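Local coordinates for protein dimethyladenosine transferase, putative (Plasmodium falciparum, PDB 2H1R) that probably transfers methyl groups from S-adenosyl-L-methionine to the N6 atoms of adenines in ribosomal RNA, at residues T203-D206 with E207-L211; L223-I226 with F227-N230; L233-L236 with E237-K241; V252-P255 with F256-C260. All blocks are in the same frame, centred on the assembly; numbering follows the deposited sequence. Where two conformers were deposited one is given.

The four contacts follow one another along the helical region of the chain, which comes after strand 189-196, the last strand of the mixed sheet of the methyltransferase fold. Contact 1 opens helix 205-216, contact 2 spans helix 223-227 and the turn that follows, contact 3 lies within helix 230-246 and contact 4 starts helix 256-266. Centres of contacts 1 and 2 are about 19 Å apart, those of contacts 2 and 3 about 14 Å, and those of contacts 3 and 4 about 11 Å. Phe227 of contact 2 touches residues of all three others, which places its ring among helices 205-216, 230-246 and 256-266. All four lie away from the predicted S-adenosyl-L-methionine site.

Contact 1: residues T203-D206 with E207-L211; sequences TNFD and EWDNL
Asn204 and Glu207 are joined through a water: Asn204 ND2 donates to it over 2.7 Å, and it donates in turn to Glu207 OE1 at 2.9 Å. The amide and carboxylate planes stand 73° apart, and ND2 also rests on Glu207 CG at 3.6 Å. The carboxylate has further partners, with His295 ND1 on OE1 and both Phe296 N and Asn290 ND2 on OE2, so both oxygens of this buried residue are satisfied. Asn204 is the N-cap of helix 205-216. Its CG lies anti to the backbone N (chi1 178°), which carries OD1 forward to accept a weak capping bond from Asp206 N at 3.2 Å. Asn204 O accepts from Trp208 N at 3.0 Å with a nearly straight N-H...O angle of 172°, and more weakly from Glu207 N. The next bond of the series runs from Asp209 N to Phe205 O, 2.9 Å. Beside that bond the side chains of Phe205 and Asp209 run in the same direction, and Asp209 CB sits over one face of the phenyl ring, 4.2 Å from its centroid, in a CH-pi contact. Beyond CB the carboxylate of Asp209 forms salt bridges to Arg159 through OD1 and Arg213 through OD2. At the start of the turn Thr203 CG2 packs on Trp208 CB at 3.7 Å, while Thr203 OG1 is bonded to Ser200 O.

Contact 2: residues L223-I226 with F227-N230; sequences LHAI and FKRN
Phe227 N bonds to Leu223 O at 2.9 Å and Lys228 N to His224 O at 3.0 Å, two successive i to i+4 bonds, after which Arg229 N reaches Ile226 O only weakly, at 3.5 Å, a step of three residues instead of four. The oxygen of Leu223 also lies in the plane of the Phe227 ring, at its edge, 3.4 Å from CD2. That same CD2 meets Ile226 CG2 at 4.0 Å, with the two side chains crossing at a slant. Lys228 has its CG set between its own backbone N and carbonyl carbon (chi1 83°), which turns the extended chain back along the helix. Its CD comes within 3.8 Å of His224 ND1, the two side chains meeting at about a right angle, and its CE lies near Ala225 CA. The ammonium NZ ends 4.2 Å from His224 ND1, a proximity that might disfavour a protonated imidazole. Arg229, the residue just before helix 230-246, lays CG 3.5 Å from Ala225 O. Together the residues join helix 223-227 to helix 230-246. Their apolar side faces inward: Phe227 packs on Cys215 of helix 205-216, Leu261 of helix 256-266 and Val232 of helix 230-246, and meets the ring of Phe289 in helix 279-291.

Contact 3: residues L233-L236 with E237-K241; sequences LNML and EHNYK
Met235 O is held by two donors, Asn239 N at 3.2 Å and a water at 3.1 Å. The water donates a second bond to Asn239 OD1, 2.9 Å away, so backbone and side chain of Asn239 are both tied to the same carbonyl, one directly and one through solvent. The amide reaches this position because Asn239 CG is anti to its own carbonyl carbon (chi1 -74°), which folds the group back beside the backbone N and toward the preceding turn. The other amide atom, ND2, bonds to Phe297 O near the C-terminus and more weakly to His295 O. The Asn239 bond is one of four consecutive i to i+4 bonds, those of a regular alpha-helix in the middle of helix 230-246. The two shortest are Glu237 N to Leu233 O and Tyr240 N to Leu236 O, each 2.8 Å, and in all four the donor is tilted out of the carbonyl plane, by 29° in the Leu233 bond and 16° in the Leu236 bond. Side chains touch this ladder mainly through their first carbons: Glu237 CB lies 3.3 Å from Leu233 O, and His238 CB 3.5 Å from Asn234 O. The helix is amphipathic. Leu236 and Tyr240, one turn apart, are buried, whereas Asn234 and His238 are exposed. Leu236 packs on Phe256 and Cys260 of helix 256-266 and on Ile294, and the hydroxyl of Tyr240 is hydrogen-bonded to the backbone N of Val252 in the following loop.

Contact 4: residues V252-P255 with F256-C260; sequences VNFP and FKKYC
Val252 places CG1 between its backbone N and carbonyl carbon (chi1 71°), and Tyr259 sends its ring out anti to its backbone N (chi1 -166°); together these torsions bring the methyl over the phenol. CG1 stands 3.7 Å from the Tyr259 ring centroid and only 7° off the ring normal, a CH-pi contact centred on the face. All six ring carbons lie at similar distances from the methyl, CD1 at 3.8 Å being the nearest. Phe254 meets the first turn of the helix by another route. Its CZ lies 3.5 Å from Lys258 CD and its CE2 3.7 Å from Lys258 CB, so the aliphatic part of the lysine runs obliquely past the end of the ring, and Tyr259 N sits near the ring plane at its edge. Pro255 is at the N-cap position of helix 256-266, and its carbonyl accepts the first i to i+4 bond, from Tyr259 N at 3.0 Å, with an almost straight N-H...O angle. Pro255 CG also runs alongside Lys258 CB at 4.2 Å. The loop therefore folds back onto the helix it precedes, on the outer side of the helical part of the protein. The Tyr259 ring also meets that of Tyr240 in helix 230-246 and forms a cation-pi contact with Lys292, while Phe256 touches Glu237 of that helix and Ile294, in the loop after helix 279-291.

Contact 1: residues T203-D206 with E207-L211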
loop_
_atom_site.group_PDB
_atom_site.type_symbol
_atom_site.label_atom_id
_atom_site.label_comp_id
_atom_site.label_asym_id
_atom_site.label_seq_id
_atom_site.Cartn_x
_atom_site.Cartn_y
_atom_site.Cartn_z
ATOM N N THR A 203 -13.861 -1.937 1.995
ATOM C CA THR A 203 -13.870 -0.964 0.882
ATOM C C THR A 203 -13.655 -1.617 -0.483
ATOM O O THR A 203 -12.793 -2.470 -0.628
ATOM C CB THR A 203 -12.744 0.060 1.078
ATOM O OG1 THR A 203 -12.964 0.727 2.311
ATOM C CG2 THR A 203 -12.761 1.092 -0.052
ATOM N N ASN A 204 -14.448 -1.229 -1.476
ATOM C CA ASN A 204 -14.257 -1.683 -2.830
ATOM C C ASN A 204 -13.087 -0.919 -3.419
ATOM O O ASN A 204 -13.210 0.284 -3.755
ATOM C CB ASN A 204 -15.528 -1.455 -3.644
ATOM C CG ASN A 204 -15.375 -1.863 -5.084
ATOM O OD1 ASN A 204 -14.279 -2.158 -5.545
ATOM N ND2 ASN A 204 -16.484 -1.882 -5.812
ATOM N N PHE A 205 -11.935 -1.583 -3.466
ATOM C CA PHE A 205 -10.694 -0.906 -3.844
ATOM C C PHE A 205 -10.691 -0.304 -5.246
ATOM O O PHE A 205 -10.113 0.775 -5.433
ATOM C CB PHE A 205 -9.467 -1.791 -3.636
ATOM C CG PHE A 205 -8.184 -1.096 -3.954
ATOM C CD1 PHE A 205 -7.637 -0.201 -3.070
ATOM C CD2 PHE A 205 -7.563 -1.284 -5.178
ATOM C CE1 PHE A 205 -6.444 0.474 -3.373
ATOM C CE2 PHE A 205 -6.373 -0.616 -5.491
ATOM C CZ PHE A 205 -5.817 0.265 -4.570
ATOM N N ASP A 206 -11.332 -0.976 -6.209
ATOM C CA ASP A 206 -11.483 -0.448 -7.571
ATOM C C ASP A 206 -12.158 0.929 -7.590
ATOM O O ASP A 206 -11.675 1.856 -8.249
ATOM C CB ASP A 206 -12.241 -1.424 -8.495
ATOM C CG ASP A 206 -11.487 -2.754 -8.689
ATOM O OD1 ASP A 206 -10.243 -2.746 -8.525
ATOM O OD2 ASP A 206 -12.124 -3.800 -9.009
ATOM N N GLU A 207 -13.245 1.075 -6.844
ATOM C CA GLU A 207 -13.967 2.346 -6.840
ATOM C C GLU A 207 -13.238 3.415 -6.008
ATOM O O GLU A 207 -13.256 4.587 -6.373
ATOM C CB GLU A 207 -15.376 2.165 -6.260
ATOM C CG GLU A 207 -16.357 1.482 -7.165
ATOM C CD GLU A 207 -17.788 1.932 -6.896
ATOM O OE1 GLU A 207 -18.679 1.038 -6.806
ATOM O OE2 GLU A 207 -18.015 3.164 -6.769
ATOM N N TRP A 208 -12.684 3.018 -4.866
ATOM C CA TRP A 208 -11.881 3.913 -4.008
ATOM C C TRP A 208 -10.728 4.510 -4.788
ATOM O O TRP A 208 -10.550 5.712 -4.818
ATOM C CB TRP A 208 -11.302 3.115 -2.836
ATOM C CG TRP A 208 -10.281 3.825 -1.970
ATOM C CD1 TRP A 208 -8.922 3.705 -2.038
ATOM C CD2 TRP A 208 -10.550 4.715 -0.886
ATOM N NE1 TRP A 208 -8.330 4.459 -1.052
ATOM C CE2 TRP A 208 -9.305 5.099 -0.336
ATOM C CE3 TRP A 208 -11.721 5.225 -0.317
ATOM C CZ2 TRP A 208 -9.208 5.974 0.757
ATOM C CZ3 TRP A 208 -11.609 6.100 0.769
ATOM C CH2 TRP A 208 -10.373 6.447 1.290
ATOM N N ASP A 209 -9.952 3.658 -5.444
ATOM C CA ASP A 209 -8.788 4.125 -6.174
ATOM C C ASP A 209 -9.195 5.020 -7.362
ATOM O O ASP A 209 -8.481 5.973 -7.702
ATOM C CB ASP A 209 -7.890 2.962 -6.623
ATOM C CG ASP A 209 -6.545 3.438 -7.144
ATOM O OD1 ASP A 209 -5.762 4.090 -6.388
ATOM O OD2 ASP A 209 -6.304 3.183 -8.326
ATOM N N ASN A 210 -10.327 4.732 -7.995
ATOM C CA ASN A 210 -10.739 5.572 -9.125
ATOM C C ASN A 210 -11.233 6.939 -8.686
ATOM O O ASN A 210 -10.966 7.950 -9.362
ATOM C CB ASN A 210 -11.798 4.891 -9.992
ATOM C CG ASN A 210 -11.228 3.796 -10.854
ATOM O OD1 ASN A 210 -10.014 3.684 -11.040
ATOM N ND2 ASN A 210 -12.104 2.980 -11.403
ATOM N N LEU A 211 -11.941 6.967 -7.566
ATOM C CA LEU A 211 -12.372 8.240 -6.944
ATOM C C LEU A 211 -11.137 9.077 -6.584
ATOM O O LEU A 211 -11.080 10.286 -6.865
ATOM C CB LEU A 211 -13.214 7.985 -5.687
ATOM C CG LEU A 211 -13.528 9.202 -4.793
ATOM C CD1 LEU A 211 -14.394 10.261 -5.504
ATOM C CD2 LEU A 211 -14.189 8.802 -3.472
HETATM O O HOH W 1 -18.863 -1.117 -4.810
#

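Contact 2: residues L223-I226 with F227-N230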
loop_
_atom_site.group_PDB
_atom_site.type_symbol
_atom_site.label_atom_id
_atom_site.label_comp_id
_atom_site.label_asym_id
_atom_site.label_seq_id
_atom_site.Cartn_x
_atom_site.Cartn_y
_atom_site.Cartn_z
ATOM N N LEU A 223 -12.947 20.510 -4.617
ATOM C CA LEU A 223 -13.742 19.388 -5.136
ATOM C C LEU A 223 -14.843 19.900 -6.063
ATOM O O LEU A 223 -15.161 19.254 -7.058
ATOM C CB LEU A 223 -14.339 18.563 -3.994
ATOM C CG LEU A 223 -13.293 17.818 -3.131
ATOM C CD1 LEU A 223 -14.049 16.916 -2.145
ATOM C CD2 LEU A 223 -12.399 16.998 -4.055
ATOM N N HIS A 224 -15.419 21.065 -5.746
ATOM C CA HIS A 224 -16.349 21.687 -6.697
ATOM C C HIS A 224 -15.722 21.881 -8.081
ATOM O O HIS A 224 -16.295 21.484 -9.075
ATOM C CB HIS A 224 -16.894 23.017 -6.169
ATOM C CG HIS A 224 -18.009 23.561 -7.004
ATOM N ND1 HIS A 224 -17.816 24.553 -7.940
ATOM C CD2 HIS A 224 -19.318 23.227 -7.073
ATOM C CE1 HIS A 224 -18.961 24.810 -8.550
ATOM N NE2 HIS A 224 -19.889 24.021 -8.041
ATOM N N ALA A 225 -14.498 22.411 -8.146
ATOM C CA ALA A 225 -13.805 22.624 -9.424
ATOM C C ALA A 225 -13.489 21.325 -10.164
ATOM O O ALA A 225 -13.492 21.289 -11.387
ATOM C CB ALA A 225 -12.519 23.423 -9.192
ATOM N N ILE A 226 -13.183 20.271 -9.411
ATOM C CA ILE A 226 -12.922 18.928 -9.987
ATOM C C ILE A 226 -14.195 18.363 -10.611
ATOM O O ILE A 226 -14.206 17.977 -11.776
ATOM C CB ILE A 226 -12.474 17.948 -8.859
ATOM C CG1 ILE A 226 -11.149 18.411 -8.195
ATOM C CG2 ILE A 226 -12.378 16.493 -9.389
ATOM C CD1 ILE A 226 -9.952 18.166 -9.009
ATOM N N PHE A 227 -15.262 18.323 -9.829
ATOM C CA PHE A 227 -16.504 17.632 -10.239
ATOM C C PHE A 227 -17.364 18.434 -11.214
ATOM O O PHE A 227 -18.242 17.861 -11.893
ATOM C CB PHE A 227 -17.310 17.155 -9.004
ATOM C CG PHE A 227 -16.755 15.904 -8.391
ATOM C CD1 PHE A 227 -17.117 14.662 -8.883
ATOM C CD2 PHE A 227 -15.793 15.972 -7.351
ATOM C CE1 PHE A 227 -16.573 13.491 -8.325
ATOM C CE2 PHE A 227 -15.220 14.819 -6.813
ATOM C CZ PHE A 227 -15.636 13.561 -7.304
ATOM N N LYS A 228 -17.148 19.743 -11.309
ATOM C CA LYS A 228 -17.963 20.528 -12.260
ATOM C C LYS A 228 -17.488 20.374 -13.692
ATOM O O LYS A 228 -18.178 20.790 -14.623
ATOM C CB LYS A 228 -18.049 22.013 -11.853
ATOM C CG LYS A 228 -16.840 22.817 -12.310
ATOM C CD LYS A 228 -16.729 24.102 -11.518
ATOM C CE LYS A 228 -15.565 24.950 -11.986
ATOM N NZ LYS A 228 -15.623 26.173 -11.167
ATOM N N ARG A 229 -16.307 19.798 -13.886
ATOM C CA ARG A 229 -15.768 19.666 -15.236
ATOM C C ARG A 229 -16.679 18.760 -16.058
ATOM O O ARG A 229 -17.111 17.721 -15.571
ATOM C CB ARG A 229 -14.365 19.089 -15.202
ATOM C CG ARG A 229 -13.359 20.104 -14.700
ATOM C CD ARG A 229 -12.999 21.011 -15.865
ATOM N NE ARG A 229 -12.024 20.360 -16.720
ATOM C CZ ARG A 229 -10.753 20.747 -16.826
ATOM N NH1 ARG A 229 -10.323 21.812 -16.155
ATOM N NH2 ARG A 229 -9.922 20.085 -17.631
ATOM N N ASN A 230 -16.956 19.174 -17.291
ATOM C CA ASN A 230 -17.928 18.496 -18.146
ATOM C C ASN A 230 -17.513 17.062 -18.421
ATOM O O ASN A 230 -18.370 16.164 -18.443
ATOM C CB ASN A 230 -18.135 19.276 -19.448
ATOM C CG ASN A 230 -19.449 18.960 -20.107
ATOM O OD1 ASN A 230 -19.492 18.231 -21.095
ATOM N ND2 ASN A 230 -20.541 19.494 -19.552
#

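Contact 3: residues L233-L236 with E237-K241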
loop_
_atom_site.group_PDB
_atom_site.type_symbol
_atom_site.label_atom_id
_atom_site.label_comp_id
_atom_site.label_asym_id
_atom_site.label_seq_id
_atom_site.Cartn_x
_atom_site.Cartn_y
_atom_site.Cartn_z
ATOM N N LEU A 233 -18.357 15.000 -15.262
ATOM C CA LEU A 233 -19.817 14.815 -15.215
ATOM C C LEU A 233 -20.344 13.832 -16.275
ATOM O O LEU A 233 -21.280 13.055 -15.998
ATOM C CB LEU A 233 -20.563 16.157 -15.306
ATOM C CG LEU A 233 -20.289 17.125 -14.175
ATOM C CD1 LEU A 233 -20.840 18.447 -14.633
ATOM C CD2 LEU A 233 -20.976 16.648 -12.861
ATOM N N ASN A 234 -19.766 13.865 -17.485
ATOM C CA ASN A 234 -20.231 12.985 -18.562
ATOM C C ASN A 234 -19.882 11.543 -18.212
ATOM O O ASN A 234 -20.738 10.620 -18.360
ATOM C CB ASN A 234 -19.600 13.364 -19.922
ATOM C CG ASN A 234 -20.274 14.571 -20.566
ATOM O OD1 ASN A 234 -21.319 15.033 -20.118
ATOM N ND2 ASN A 234 -19.658 15.098 -21.611
ATOM N N MET A 235 -18.643 11.331 -17.771
ATOM C CA MET A 235 -18.246 9.992 -17.337
ATOM C C MET A 235 -19.139 9.486 -16.215
ATOM O O MET A 235 -19.581 8.346 -16.259
ATOM C CB MET A 235 -16.785 9.907 -16.909
ATOM C CG MET A 235 -16.490 8.634 -16.033
ATOM S SD MET A 235 -14.756 8.647 -15.570
ATOM C CE MET A 235 -14.798 9.881 -14.245
ATOM N N LEU A 236 -19.387 10.309 -15.196
ATOM C CA LEU A 236 -20.171 9.860 -14.047
ATOM C C LEU A 236 -21.637 9.610 -14.430
ATOM O O LEU A 236 -22.242 8.619 -13.993
ATOM C CB LEU A 236 -20.054 10.842 -12.866
ATOM C CG LEU A 236 -18.690 10.893 -12.184
ATOM C CD1 LEU A 236 -18.772 11.831 -11.020
ATOM C CD2 LEU A 236 -18.251 9.467 -11.743
ATOM N N GLU A 237 -22.204 10.466 -15.281
ATOM C CA GLU A 237 -23.590 10.285 -15.694
ATOM C C GLU A 237 -23.790 8.994 -16.504
ATOM O O GLU A 237 -24.833 8.323 -16.326
ATOM C CB GLU A 237 -24.157 11.486 -16.469
ATOM C CG GLU A 237 -25.682 11.402 -16.561
ATOM C CD GLU A 237 -26.311 12.568 -17.271
ATOM O OE1 GLU A 237 -25.583 13.341 -17.938
ATOM O OE2 GLU A 237 -27.548 12.714 -17.157
ATOM N N HIS A 238 -22.843 8.690 -17.383
ATOM C CA HIS A 238 -22.829 7.407 -18.116
ATOM C C HIS A 238 -22.896 6.206 -17.171
ATOM O O HIS A 238 -23.715 5.297 -17.371
ATOM C CB HIS A 238 -21.589 7.272 -18.989
ATOM C CG HIS A 238 -21.602 6.043 -19.860
ATOM N ND1 HIS A 238 -22.517 5.859 -20.873
ATOM C CD2 HIS A 238 -20.819 4.939 -19.853
ATOM C CE1 HIS A 238 -22.290 4.696 -21.460
ATOM N NE2 HIS A 238 -21.264 4.120 -20.861
ATOM N N ASN A 239 -22.020 6.210 -16.173
ATOM C CA ASN A 239 -21.992 5.164 -15.140
ATOM C C ASN A 239 -23.284 5.118 -14.341
ATOM O O ASN A 239 -23.803 4.015 -14.066
ATOM C CB ASN A 239 -20.781 5.325 -14.204
ATOM C CG ASN A 239 -19.487 4.909 -14.850
ATOM O OD1 ASN A 239 -19.465 4.363 -15.958
ATOM N ND2 ASN A 239 -18.398 5.147 -14.161
ATOM N N TYR A 240 -23.836 6.279 -13.997
ATOM C CA TYR A 240 -25.115 6.348 -13.326
ATOM C C TYR A 240 -26.261 5.749 -14.146
ATOM O O TYR A 240 -27.077 4.984 -13.621
ATOM C CB TYR A 240 -25.472 7.783 -12.941
ATOM C CG TYR A 240 -26.860 7.952 -12.303
ATOM C CD1 TYR A 240 -27.136 7.433 -11.046
ATOM C CD2 TYR A 240 -27.891 8.645 -12.970
ATOM C CE1 TYR A 240 -28.373 7.569 -10.443
ATOM C CE2 TYR A 240 -29.166 8.812 -12.352
ATOM C CZ TYR A 240 -29.398 8.245 -11.100
ATOM O OH TYR A 240 -30.592 8.398 -10.440
ATOM N N LYS A 241 -26.340 6.090 -15.422
ATOM C CA LYS A 241 -27.403 5.480 -16.248
ATOM C C LYS A 241 -27.232 3.957 -16.398
ATOM O O LYS A 241 -28.223 3.220 -16.361
ATOM C CB LYS A 241 -27.474 6.165 -17.607
ATOM C CG LYS A 241 -28.018 7.588 -17.510
ATOM C CD LYS A 241 -27.671 8.350 -18.788
ATOM C CE LYS A 241 -28.262 9.757 -18.795
ATOM N NZ LYS A 241 -29.732 9.755 -18.999
HETATM O O HOH W 2 -18.090 6.140 -17.831
#

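Contact 4: residues V252-P255 with F256-C260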
loop_
_atom_site.group_PDB
_atom_site.type_symbol
_atom_site.label_atom_id
_atom_site.label_comp_id
_atom_site.label_asym_id
_atom_site.label_seq_id
_atom_site.Cartn_x
_atom_site.Cartn_y
_atom_site.Cartn_z
ATOM N N VAL A 252 -33.025 9.446 -11.659
ATOM C CA VAL A 252 -33.669 10.570 -10.991
ATOM C C VAL A 252 -34.073 11.580 -12.088
ATOM O O VAL A 252 -33.309 11.787 -13.034
ATOM C CB VAL A 252 -32.720 11.163 -9.907
ATOM C CG1 VAL A 252 -31.522 11.923 -10.517
ATOM C CG2 VAL A 252 -33.461 11.995 -8.902
ATOM N N ASN A 253 -35.282 12.136 -12.017
ATOM C CA ASN A 253 -35.619 13.234 -12.944
ATOM C C ASN A 253 -35.143 14.554 -12.387
ATOM O O ASN A 253 -35.896 15.316 -11.769
ATOM C CB ASN A 253 -37.091 13.305 -13.372
ATOM C CG ASN A 253 -37.288 14.283 -14.543
ATOM O OD1 ASN A 253 -36.604 14.179 -15.585
ATOM N ND2 ASN A 253 -38.175 15.273 -14.356
ATOM N N PHE A 254 -33.854 14.803 -12.596
ATOM C CA PHE A 254 -33.210 15.940 -11.977
ATOM C C PHE A 254 -31.887 16.136 -12.707
ATOM O O PHE A 254 -31.295 15.147 -13.169
ATOM C CB PHE A 254 -32.984 15.625 -10.499
ATOM C CG PHE A 254 -32.773 16.823 -9.665
ATOM C CD1 PHE A 254 -33.840 17.683 -9.382
ATOM C CD2 PHE A 254 -31.507 17.128 -9.184
ATOM C CE1 PHE A 254 -33.646 18.829 -8.614
ATOM C CE2 PHE A 254 -31.306 18.249 -8.397
ATOM C CZ PHE A 254 -32.386 19.108 -8.111
ATOM N N PRO A 255 -31.419 17.400 -12.843
ATOM C CA PRO A 255 -30.159 17.564 -13.592
ATOM C C PRO A 255 -28.993 16.860 -12.897
ATOM O O PRO A 255 -28.787 17.053 -11.710
ATOM C CB PRO A 255 -29.938 19.085 -13.635
ATOM C CG PRO A 255 -30.914 19.687 -12.712
ATOM C CD PRO A 255 -31.995 18.691 -12.407
ATOM N N PHE A 256 -28.252 16.062 -13.647
ATOM C CA PHE A 256 -27.194 15.224 -13.032
ATOM C C PHE A 256 -26.130 16.070 -12.391
ATOM O O PHE A 256 -25.628 15.727 -11.335
ATOM C CB PHE A 256 -26.520 14.314 -14.043
ATOM C CG PHE A 256 -25.552 13.356 -13.423
ATOM C CD1 PHE A 256 -26.010 12.201 -12.767
ATOM C CD2 PHE A 256 -24.184 13.617 -13.434
ATOM C CE1 PHE A 256 -25.102 11.284 -12.202
ATOM C CE2 PHE A 256 -23.266 12.714 -12.854
ATOM C CZ PHE A 256 -23.719 11.562 -12.215
ATOM N N LYS A 257 -25.743 17.157 -13.056
ATOM C CA LYS A 257 -24.744 18.053 -12.446
ATOM C C LYS A 257 -25.114 18.460 -11.012
ATOM O O LYS A 257 -24.276 18.370 -10.102
ATOM C CB LYS A 257 -24.498 19.279 -13.309
ATOM C CG LYS A 257 -23.477 20.236 -12.706
ATOM C CD LYS A 257 -23.247 21.411 -13.638
ATOM C CE LYS A 257 -22.457 22.497 -12.928
ATOM N NZ LYS A 257 -22.167 23.589 -13.911
ATOM N N LYS A 258 -26.370 18.889 -10.797
ATOM C CA LYS A 258 -26.853 19.239 -9.447
ATOM C C LYS A 258 -26.944 18.034 -8.487
ATOM O O LYS A 258 -26.590 18.117 -7.297
ATOM C CB LYS A 258 -28.222 19.951 -9.543
ATOM C CG LYS A 258 -28.579 20.748 -8.311
ATOM C CD LYS A 258 -29.915 21.524 -8.534
ATOM C CE LYS A 258 -30.209 22.456 -7.380
ATOM N NZ LYS A 258 -29.252 23.617 -7.414
ATOM N N TYR A 259 -27.461 16.935 -9.010
ATOM C CA TYR A 259 -27.484 15.621 -8.326
ATOM C C TYR A 259 -26.108 15.236 -7.747
ATOM O O TYR A 259 -25.978 14.899 -6.569
ATOM C CB TYR A 259 -27.920 14.560 -9.334
ATOM C CG TYR A 259 -28.322 13.236 -8.717
ATOM C CD1 TYR A 259 -29.302 13.161 -7.702
ATOM C CD2 TYR A 259 -27.718 12.057 -9.144
ATOM C CE1 TYR A 259 -29.647 11.903 -7.142
ATOM C CE2 TYR A 259 -28.065 10.829 -8.600
ATOM C CZ TYR A 259 -29.032 10.761 -7.639
ATOM O OH TYR A 259 -29.322 9.514 -7.138
ATOM N N CYS A 260 -25.096 15.292 -8.599
ATOM C CA CYS A 260 -23.728 14.944 -8.236
ATOM C C CYS A 260 -23.097 16.007 -7.284
ATOM O O CYS A 260 -22.577 15.677 -6.218
ATOM C CB CYS A 260 -22.929 14.738 -9.542
ATOM S SG CYS A 260 -21.229 14.203 -9.403
#